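Local coordinates for putative acetyl xylan esterase (Cellvibrio japonicus, PDB 2W9X), which removes acetyl groups from acetylated xylan and, with a large preference, from glucomannan during the breakdown of plant cell walls, at residues Q288-A302 and L317-Y330. Residues are numbered along the deposited sequence; the frame is centred on the assembly and turned at random.
With GOL (glycerol), chain I.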
loop_
_atom_site.group_PDB
_atom_site.type_symbol
_atom_site.label_atom_id
_atom_site.label_comp_id
_atom_site.label_asym_id
_atom_site.label_seq_id
_atom_site.Cartn_x
_atom_site.Cartn_y
_atom_site.Cartn_z
ATOM N N GLN B 288 -9.975 -1.317 -5.664
ATOM C CA GLN B 288 -8.707 -1.038 -5.014
ATOM C C GLN B 288 -7.819 -2.280 -5.145
ATOM O O GLN B 288 -8.286 -3.414 -4.970
ATOM C CB GLN B 288 -8.939 -0.594 -3.562
ATOM C CG GLN B 288 -9.879 0.613 -3.486
ATOM C CD GLN B 288 -9.936 1.270 -2.119
ATOM O OE1 GLN B 288 -8.904 1.631 -1.540
ATOM N NE2 GLN B 288 -11.151 1.449 -1.603
ATOM N N PHE B 289 -6.551 -2.054 -5.490
ATOM C CA PHE B 289 -5.667 -3.110 -5.970
ATOM C C PHE B 289 -4.605 -3.475 -4.933
ATOM O O PHE B 289 -4.048 -2.606 -4.260
ATOM C CB PHE B 289 -4.980 -2.686 -7.282
ATOM C CG PHE B 289 -5.937 -2.463 -8.436
ATOM C CD1 PHE B 289 -6.315 -3.511 -9.255
ATOM C CD2 PHE B 289 -6.459 -1.189 -8.695
ATOM C CE1 PHE B 289 -7.204 -3.294 -10.324
ATOM C CE2 PHE B 289 -7.326 -0.965 -9.759
ATOM C CZ PHE B 289 -7.706 -2.020 -10.568
ATOM N N ILE B 290 -4.343 -4.771 -4.809
ATOM C CA ILE B 290 -3.263 -5.265 -3.953
ATOM C C ILE B 290 -2.357 -6.155 -4.788
ATOM O O ILE B 290 -2.786 -7.181 -5.293
ATOM C CB ILE B 290 -3.789 -6.021 -2.720
ATOM C CG1 ILE B 290 -4.647 -5.090 -1.843
ATOM C CG2 ILE B 290 -2.616 -6.601 -1.891
ATOM C CD1 ILE B 290 -5.326 -5.781 -0.675
ATOM N N LEU B 291 -1.097 -5.757 -4.916
ATOM C CA LEU B 291 -0.145 -6.519 -5.709
ATOM C C LEU B 291 0.699 -7.345 -4.758
ATOM O O LEU B 291 1.439 -6.794 -3.942
ATOM C CB LEU B 291 0.707 -5.581 -6.580
ATOM C CG LEU B 291 -0.080 -4.533 -7.386
ATOM C CD1 LEU B 291 0.817 -3.924 -8.482
ATOM C CD2 LEU B 291 -1.388 -5.095 -8.022
ATOM N N MET B 292 0.534 -8.658 -4.839
ATOM C CA MET B 292 1.006 -9.583 -3.809
ATOM C C MET B 292 2.065 -10.539 -4.366
ATOM O O MET B 292 1.812 -11.219 -5.354
ATOM C CB MET B 292 -0.212 -10.355 -3.283
ATOM C CG MET B 292 0.078 -11.404 -2.232
ATOM S SD MET B 292 -1.504 -11.917 -1.554
ATOM C CE MET B 292 -0.933 -13.189 -0.437
ATOM N N ASN B 293 3.258 -10.564 -3.761
ATOM C CA ASN B 293 4.347 -11.422 -4.231
ATOM C C ASN B 293 5.215 -11.964 -3.093
ATOM O O ASN B 293 5.119 -11.526 -1.949
ATOM C CB ASN B 293 5.247 -10.747 -5.300
ATOM C CG ASN B 293 4.485 -10.348 -6.557
ATOM O OD1 ASN B 293 4.491 -11.071 -7.582
ATOM N ND2 ASN B 293 3.842 -9.183 -6.502
ATOM N N SER B 294 6.053 -12.937 -3.435
ATOM C CA SER B 294 6.945 -13.603 -2.478
ATOM C C SER B 294 8.201 -12.773 -2.264
ATOM O O SER B 294 8.483 -11.810 -3.031
ATOM C CB SER B 294 7.380 -14.955 -3.040
ATOM O OG SER B 294 8.309 -14.721 -4.096
ATOM N N ASP B 295 8.959 -13.175 -1.240
ATOM C CA ASP B 295 10.277 -12.636 -0.964
ATOM C C ASP B 295 11.351 -13.509 -1.637
ATOM O O ASP B 295 12.490 -13.543 -1.199
ATOM C CB ASP B 295 10.511 -12.570 0.557
ATOM C CG ASP B 295 10.465 -13.969 1.253
ATOM O OD1 ASP B 295 10.118 -14.984 0.625
ATOM O OD2 ASP B 295 10.752 -14.028 2.459
ATOM N N GLN B 296 10.986 -14.229 -2.694
ATOM C CA GLN B 296 11.955 -15.146 -3.285
ATOM C C GLN B 296 12.633 -14.581 -4.542
ATOM O O GLN B 296 12.471 -13.397 -4.880
ATOM C CB GLN B 296 11.298 -16.516 -3.519
ATOM C CG GLN B 296 10.812 -17.158 -2.194
ATOM C CD GLN B 296 11.955 -17.640 -1.322
ATOM O OE1 GLN B 296 12.729 -18.492 -1.742
ATOM N NE2 GLN B 296 12.077 -17.083 -0.099
ATOM N N SER B 297 13.411 -15.426 -5.213
ATOM C CA SER B 297 14.218 -15.017 -6.383
ATOM C C SER B 297 15.122 -13.820 -6.063
ATOM O O SER B 297 15.243 -12.902 -6.883
ATOM C CB SER B 297 13.337 -14.746 -7.622
ATOM O OG SER B 297 12.723 -15.946 -8.103
ATOM N N ASN B 298 15.741 -13.861 -4.877
ATOM C CA ASN B 298 16.673 -12.834 -4.353
ATOM C C ASN B 298 16.077 -11.426 -4.282
ATOM O O ASN B 298 16.816 -10.421 -4.293
ATOM C CB ASN B 298 17.997 -12.796 -5.141
ATOM C CG ASN B 298 18.842 -14.056 -4.977
ATOM O OD1 ASN B 298 18.445 -15.017 -4.311
ATOM N ND2 ASN B 298 20.040 -14.046 -5.591
ATOM N N GLY B 299 14.747 -11.362 -4.201
ATOM C CA GLY B 299 14.027 -10.094 -4.120
ATOM C C GLY B 299 13.742 -9.467 -5.478
ATOM O O GLY B 299 13.212 -8.348 -5.543
ATOM N N GLU B 300 14.097 -10.162 -6.567
ATOM C CA GLU B 300 13.888 -9.616 -7.926
ATOM C C GLU B 300 12.413 -9.361 -8.210
ATOM O O GLU B 300 12.053 -8.337 -8.812
ATOM C CB GLU B 300 14.491 -10.523 -9.012
ATOM C CG GLU B 300 14.219 -10.036 -10.459
ATOM C CD GLU B 300 14.899 -10.873 -11.514
ATOM O OE1 GLU B 300 15.015 -12.099 -11.339
ATOM O OE2 GLU B 300 15.319 -10.293 -12.537
ATOM N N ILE B 301 11.555 -10.282 -7.780
ATOM C CA ILE B 301 10.126 -10.152 -8.034
ATOM C C ILE B 301 9.531 -8.963 -7.271
ATOM O O ILE B 301 8.867 -8.092 -7.863
ATOM C CB ILE B 301 9.339 -11.428 -7.669
ATOM C CG1 ILE B 301 9.875 -12.659 -8.428
ATOM C CG2 ILE B 301 7.855 -11.209 -7.952
ATOM C CD1 ILE B 301 9.610 -14.002 -7.642
ATOM N N ALA B 302 9.766 -8.928 -5.966
ATOM C CA ALA B 302 9.279 -7.820 -5.136
ATOM C C ALA B 302 9.742 -6.462 -5.690
ATOM O O ALA B 302 8.974 -5.493 -5.713
ATOM C CB ALA B 302 9.730 -8.000 -3.679
ATOM N N LEU B 317 -2.938 6.825 -10.362
ATOM C CA LEU B 317 -3.742 5.716 -9.865
ATOM C C LEU B 317 -3.219 5.327 -8.491
ATOM O O LEU B 317 -2.306 4.503 -8.362
ATOM C CB LEU B 317 -3.684 4.510 -10.817
ATOM C CG LEU B 317 -4.774 3.427 -10.673
ATOM C CD1 LEU B 317 -4.948 2.702 -12.002
ATOM C CD2 LEU B 317 -4.481 2.423 -9.557
ATOM N N HIS B 318 -3.788 5.930 -7.462
ATOM C CA HIS B 318 -3.186 5.840 -6.164
ATOM C C HIS B 318 -3.690 4.653 -5.343
ATOM O O HIS B 318 -3.029 4.247 -4.393
ATOM C CB HIS B 318 -3.339 7.167 -5.421
ATOM C CG HIS B 318 -2.862 8.358 -6.207
ATOM N ND1 HIS B 318 -1.526 8.610 -6.456
ATOM C CD2 HIS B 318 -3.552 9.382 -6.779
ATOM C CE1 HIS B 318 -1.417 9.732 -7.146
ATOM N NE2 HIS B 318 -2.630 10.220 -7.355
ATOM N N GLN B 319 -4.835 4.078 -5.728
ATOM C CA GLN B 319 -5.460 2.995 -4.933
ATOM C C GLN B 319 -4.807 1.633 -5.194
ATOM O O GLN B 319 -5.444 0.665 -5.597
ATOM C CB GLN B 319 -7.000 2.970 -5.096
ATOM C CG GLN B 319 -7.533 2.745 -6.527
ATOM C CD GLN B 319 -7.727 4.033 -7.304
ATOM O OE1 GLN B 319 -6.765 4.735 -7.618
ATOM N NE2 GLN B 319 -8.984 4.347 -7.635
ATOM N N VAL B 320 -3.504 1.583 -4.965
ATOM C CA VAL B 320 -2.740 0.377 -5.193
ATOM C C VAL B 320 -1.696 0.235 -4.075
ATOM O O VAL B 320 -1.098 1.223 -3.617
ATOM C CB VAL B 320 -2.160 0.329 -6.658
ATOM C CG1 VAL B 320 -1.297 1.546 -6.957
ATOM C CG2 VAL B 320 -1.424 -1.003 -6.955
ATOM N N GLU B 321 -1.531 -0.990 -3.599
ATOM C CA GLU B 321 -0.509 -1.276 -2.607
ATOM C C GLU B 321 0.175 -2.630 -2.853
ATOM O O GLU B 321 -0.339 -3.480 -3.591
ATOM C CB GLU B 321 -1.071 -1.148 -1.178
ATOM C CG GLU B 321 -2.312 -1.971 -0.899
ATOM C CD GLU B 321 -3.159 -1.461 0.295
ATOM O OE1 GLU B 321 -2.666 -0.705 1.178
ATOM O OE2 GLU B 321 -4.342 -1.862 0.352
ATOM N N GLN B 322 1.342 -2.817 -2.249
ATOM C CA GLN B 322 2.091 -4.052 -2.393
ATOM C C GLN B 322 2.034 -4.865 -1.106
ATOM O O GLN B 322 2.069 -4.295 -0.003
ATOM C CB GLN B 322 3.547 -3.726 -2.749
ATOM C CG GLN B 322 4.507 -4.929 -2.842
ATOM C CD GLN B 322 5.875 -4.532 -3.350
ATOM O OE1 GLN B 322 6.320 -3.404 -3.127
ATOM N NE2 GLN B 322 6.562 -5.461 -4.035
ATOM N N ILE B 323 1.924 -6.186 -1.257
ATOM C CA ILE B 323 2.139 -7.145 -0.161
ATOM C C ILE B 323 3.252 -8.094 -0.589
ATOM O O ILE B 323 3.237 -8.636 -1.721
ATOM C CB ILE B 323 0.848 -7.923 0.234
ATOM C CG1 ILE B 323 -0.164 -6.977 0.915
ATOM C CG2 ILE B 323 1.182 -9.139 1.139
ATOM C CD1 ILE B 323 -1.498 -7.658 1.296
ATOM N N VAL B 324 4.257 -8.225 0.276
ATOM C CA VAL B 324 5.324 -9.217 0.088
ATOM C C VAL B 324 5.182 -10.273 1.174
ATOM O O VAL B 324 5.270 -9.957 2.381
ATOM C CB VAL B 324 6.725 -8.590 0.153
ATOM C CG1 VAL B 324 7.781 -9.660 -0.035
ATOM C CG2 VAL B 324 6.853 -7.471 -0.885
ATOM N N PHE B 325 4.938 -11.519 0.765
ATOM C CA PHE B 325 4.730 -12.568 1.765
ATOM C C PHE B 325 6.008 -13.352 2.017
ATOM O O PHE B 325 6.873 -13.465 1.132
ATOM C CB PHE B 325 3.523 -13.475 1.446
ATOM C CG PHE B 325 3.600 -14.183 0.115
ATOM C CD1 PHE B 325 4.355 -15.351 -0.039
ATOM C CD2 PHE B 325 2.867 -13.712 -0.977
ATOM C CE1 PHE B 325 4.402 -16.006 -1.277
ATOM C CE2 PHE B 325 2.911 -14.376 -2.205
ATOM C CZ PHE B 325 3.667 -15.512 -2.342
ATOM N N LYS B 326 6.120 -13.860 3.246
ATOM C CA LYS B 326 7.342 -14.470 3.770
ATOM C C LYS B 326 6.991 -15.660 4.664
ATOM O O LYS B 326 5.875 -15.747 5.195
ATOM C CB LYS B 326 8.119 -13.458 4.637
ATOM C CG LYS B 326 8.432 -12.094 3.978
ATOM C CD LYS B 326 9.062 -11.147 4.998
ATOM C CE LYS B 326 10.424 -11.656 5.535
ATOM N NZ LYS B 326 11.293 -12.081 4.403
ATOM N N GLY B 327 7.946 -16.572 4.814
ATOM C CA GLY B 327 7.885 -17.589 5.871
ATOM C C GLY B 327 6.919 -18.727 5.599
ATOM O O GLY B 327 6.310 -19.255 6.527
ATOM N N LEU B 328 6.767 -19.095 4.320
ATOM C CA LEU B 328 5.962 -20.247 3.942
ATOM C C LEU B 328 6.797 -21.509 4.022
ATOM O O LEU B 328 8.022 -21.431 3.925
ATOM C CB LEU B 328 5.476 -20.064 2.516
ATOM C CG LEU B 328 4.238 -19.185 2.272
ATOM C CD1 LEU B 328 4.334 -17.859 2.898
ATOM C CD2 LEU B 328 4.035 -19.017 0.762
ATOM N N ASP B 329 6.158 -22.670 4.181
ATOM C CA ASP B 329 6.900 -23.940 4.142
ATOM C C ASP B 329 6.986 -24.578 2.755
ATOM O O ASP B 329 7.797 -25.480 2.551
ATOM C CB ASP B 329 6.412 -24.954 5.189
ATOM C CG ASP B 329 4.942 -25.363 5.015
ATOM O OD1 ASP B 329 4.384 -25.418 3.897
ATOM O OD2 ASP B 329 4.342 -25.689 6.047
ATOM N N TYR B 330 6.160 -24.112 1.816
ATOM C CA TYR B 330 6.152 -24.656 0.454
ATOM C C TYR B 330 6.188 -26.207 0.400
ATOM O O TYR B 330 6.896 -26.785 -0.435
ATOM C CB TYR B 330 7.295 -24.069 -0.389
ATOM C CG TYR B 330 7.231 -22.564 -0.579
ATOM C CD1 TYR B 330 6.384 -21.996 -1.543
ATOM C CD2 TYR B 330 8.029 -21.707 0.190
ATOM C CE1 TYR B 330 6.325 -20.599 -1.749
ATOM C CE2 TYR B 330 7.972 -20.303 -0.008
ATOM C CZ TYR B 330 7.111 -19.768 -0.972
ATOM O OH TYR B 330 7.041 -18.392 -1.183
HETATM C C1 GOL I . 10.396 -19.608 2.628
HETATM O O1 GOL I . 9.237 -18.907 2.985
HETATM C C2 GOL I . 11.540 -19.081 3.480
HETATM O O2 GOL I . 12.664 -19.867 3.093
HETATM C C3 GOL I . 11.751 -17.556 3.277
HETATM O O3 GOL I . 10.713 -16.687 3.771
HETATM O O HOH W 1 -5.595 -1.448 -2.102
HETATM O O HOH W 2 8.102 -16.883 0.623
#
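Phe289 to Asn293 pair in parallel with Val320 to Val324, the last two strands of the five-stranded sheet in the SGNH-type (GDSL) hydrolase domain, joined by helix 300-314 as a beta-alpha-beta crossover. Alternating N-H...O=C hydrogen bonds join the strands; Leu291 N donates almost straight (177°) to Glu321 O at 2.7 Å. On the Ile290 face, Ile290 CG2 meets Ile323 CD1 at 3.5 Å, and Met292, extended from a CG anti to its backbone N (chi1 178°), brings CG to the edge of the Phe325 ring, whose one face lies over Ser294 CA. Helix 339-354 covers Met292 and Phe325. On the other face, Leu291 CG packs on Val320 CG2, Leu291 also touches Val305 and Val308, and Gln322 NE2 donates to Ala302 O (2.9 Å), tying strand 320-325, outermost in this chain's sheet, to helix 300-314.

Beyond Ser294 the pairing gives way to polar, partly solvent-facing loops; the one after Phe325 leads to Tyr330, its side chain about 6 Å from that of His336, the probable activator of the nucleophile. A glycerol, probably from crystallisation, accepts from Gly327 N and donates to Asp295 OD2 through O3. Lys326 NZ, also bonded to Gly314 O of the second subunit, forms a salt bridge with the anti lone pair of Asp295 OD2 at 2.8 Å.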